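Local coordinates for protein PaxB (Photorhabdus luminescens, PDB 6EK4) that probably serves as one component of a two-component alpha-helical pore-forming toxin, as in the related YaxAB system, at residues A[86-91]-A[324-329]. Residues are numbered along the deposited sequence; the frame is centred on the assembly and turned at random.
Sequences EIDTEL and IDQQDL
In Gln326 the chain runs out extended beyond CG (chi2 161°), which carries the amide across to helix 80-90. Asp88 has CG anti to its carbonyl carbon (chi1 -67°), and the two side chains reach toward each other from their helices. The two groups approach at one point, Asp88 OD2 and Gln326 NE2, 3.1 Å apart. The planes of carboxylate and amide stand 84° apart, close to perpendicular. The N-H geometry at this oxygen is poor, and the pair does not count as a hydrogen bond. It is a polar contact between two partly exposed side chains. The backbones stay well separated, with 10.2 Å between Asp88 CA and Gln326 CA. The two segments together bury only 69 Å².

The chain is an elongated, mostly helical molecule without strands, in keeping with an alpha-helical pore-forming toxin. The contact lies far out in it, about 57 Å from the centre of the chain to the centre of the contact. It joins the last turn of helix 80-90 to the first turn of helix 326-348, which follows the long helix 247-321. Asp325 is the N-cap of helix 326-348. Its OD1 takes a weak bond from Asp328 N at 3.4 Å. Asp325 O accepts from both Asp328 N and Leu329 N, so both bonds tie the first turn, which carries Gln326, back to Asp325.

The side chain of Gln326 also packs on Leu84 and Thr85 of helix 80-90. Leu329, one turn on, is buried against Phe81 and against Leu115 of helix 101-141. The other carboxylate oxygen, Asp88 OD1, makes a long, weak ion pair with Arg108 of helix 101-141.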
loop_
_atom_site.group_PDB
_atom_site.type_symbol
_atom_site.label_atom_id
_atom_site.label_comp_id
_atom_site.label_asym_id
_atom_site.label_seq_id
_atom_site.Cartn_x
_atom_site.Cartn_y
_atom_site.Cartn_z
ATOM N N GLU A 86 23.349 -43.676 33.334
ATOM C CA GLU A 86 24.113 -44.858 33.741
ATOM C C GLU A 86 24.585 -44.768 35.196
ATOM O O GLU A 86 24.682 -45.789 35.880
ATOM C CB GLU A 86 25.307 -45.076 32.808
ATOM C CG GLU A 86 24.910 -45.476 31.392
ATOM C CD GLU A 86 26.097 -45.658 30.461
ATOM O OE1 GLU A 86 27.201 -45.161 30.777
ATOM O OE2 GLU A 86 25.924 -46.296 29.402
ATOM N N ILE A 87 24.881 -43.555 35.662
ATOM C CA ILE A 87 25.235 -43.331 37.067
ATOM C C ILE A 87 24.017 -43.561 37.961
ATOM O O ILE A 87 24.076 -44.357 38.895
ATOM C CB ILE A 87 25.814 -41.914 37.302
ATOM C CG1 ILE A 87 27.281 -41.865 36.861
ATOM C CG2 ILE A 87 25.716 -41.510 38.772
ATOM C CD1 ILE A 87 27.828 -40.465 36.676
ATOM N N ASP A 88 22.921 -42.871 37.658
ATOM C CA ASP A 88 21.709 -42.922 38.484
ATOM C C ASP A 88 21.064 -44.309 38.539
ATOM O O ASP A 88 20.463 -44.668 39.551
ATOM C CB ASP A 88 20.676 -41.896 37.997
ATOM C CG ASP A 88 21.128 -40.456 38.202
ATOM O OD1 ASP A 88 22.085 -40.220 38.971
ATOM O OD2 ASP A 88 20.518 -39.554 37.589
ATOM N N THR A 89 21.185 -45.079 37.459
ATOM C CA THR A 89 20.662 -46.448 37.424
ATOM C C THR A 89 21.524 -47.400 38.257
ATOM O O THR A 89 21.000 -48.304 38.911
ATOM C CB THR A 89 20.565 -46.989 35.983
ATOM O OG1 THR A 89 21.817 -46.802 35.312
ATOM C CG2 THR A 89 19.458 -46.278 35.208
ATOM N N GLU A 90 22.840 -47.189 38.230
ATOM C CA GLU A 90 23.774 -47.983 39.037
ATOM C C GLU A 90 23.849 -47.483 40.486
ATOM O O GLU A 90 24.455 -48.133 41.338
ATOM C CB GLU A 90 25.172 -47.970 38.408
ATOM C CG GLU A 90 26.035 -49.168 38.783
ATOM C CD GLU A 90 27.513 -48.948 38.513
ATOM O OE1 GLU A 90 28.342 -49.516 39.256
ATOM O OE2 GLU A 90 27.848 -48.207 37.564
ATOM N N LEU A 91 23.229 -46.336 40.759
ATOM C CA LEU A 91 23.206 -45.743 42.096
ATOM C C LEU A 91 21.944 -46.178 42.853
ATOM O O LEU A 91 21.257 -45.351 43.457
ATOM C CB LEU A 91 23.263 -44.214 41.972
ATOM C CG LEU A 91 23.740 -43.385 43.165
ATOM C CD1 LEU A 91 25.234 -43.571 43.389
ATOM C CD2 LEU A 91 23.418 -41.917 42.929
ATOM N N ILE A 324 18.298 -31.502 38.535
ATOM C CA ILE A 324 18.539 -31.689 37.104
ATOM C C ILE A 324 17.904 -32.993 36.625
ATOM O O ILE A 324 18.348 -34.078 37.003
ATOM C CB ILE A 324 20.053 -31.713 36.768
ATOM C CG1 ILE A 324 20.794 -30.543 37.433
ATOM C CG2 ILE A 324 20.267 -31.694 35.258
ATOM C CD1 ILE A 324 20.223 -29.174 37.128
ATOM N N ASP A 325 16.865 -32.880 35.801
ATOM C CA ASP A 325 16.242 -34.046 35.177
ATOM C C ASP A 325 16.851 -34.247 33.789
ATOM O O ASP A 325 16.231 -33.947 32.767
ATOM C CB ASP A 325 14.717 -33.885 35.112
ATOM C CG ASP A 325 13.994 -35.212 34.918
ATOM O OD1 ASP A 325 14.418 -36.014 34.059
ATOM O OD2 ASP A 325 12.991 -35.451 35.624
ATOM N N GLN A 326 18.089 -34.739 33.787
ATOM C CA GLN A 326 18.851 -35.080 32.573
ATOM C C GLN A 326 18.022 -35.414 31.328
ATOM O O GLN A 326 18.222 -34.820 30.268
ATOM C CB GLN A 326 19.804 -36.250 32.869
ATOM C CG GLN A 326 19.238 -37.298 33.826
ATOM C CD GLN A 326 19.956 -38.632 33.762
ATOM O OE1 GLN A 326 20.847 -38.840 32.939
ATOM N NE2 GLN A 326 19.562 -39.551 34.637
ATOM N N GLN A 327 17.100 -36.364 31.463
ATOM C CA GLN A 327 16.354 -36.893 30.320
ATOM C C GLN A 327 15.186 -35.995 29.906
ATOM O O GLN A 327 14.714 -36.074 28.770
ATOM C CB GLN A 327 15.854 -38.308 30.628
ATOM C CG GLN A 327 15.457 -39.108 29.396
ATOM C CD GLN A 327 15.377 -40.603 29.663
ATOM O OE1 GLN A 327 16.171 -41.158 30.427
ATOM N NE2 GLN A 327 14.419 -41.265 29.022
ATOM N N ASP A 328 14.719 -35.154 30.827
ATOM C CA ASP A 328 13.697 -34.154 30.517
ATOM C C ASP A 328 14.285 -33.077 29.606
ATOM O O ASP A 328 13.664 -32.683 28.621
ATOM C CB ASP A 328 13.157 -33.521 31.803
ATOM C CG ASP A 328 11.891 -32.713 31.576
ATOM O OD1 ASP A 328 11.845 -31.545 32.019
ATOM O OD2 ASP A 328 10.943 -33.244 30.959
ATOM N N LEU A 329 15.489 -32.617 29.946
ATOM C CA LEU A 329 16.223 -31.634 29.145
ATOM C C LEU A 329 16.435 -32.096 27.701
ATOM O O LEU A 329 16.379 -31.287 26.775
ATOM C CB LEU A 329 17.579 -31.337 29.799
ATOM C CG LEU A 329 18.518 -30.348 29.104
ATOM C CD1 LEU A 329 17.831 -29.015 28.855
ATOM C CD2 LEU A 329 19.779 -30.153 29.933
#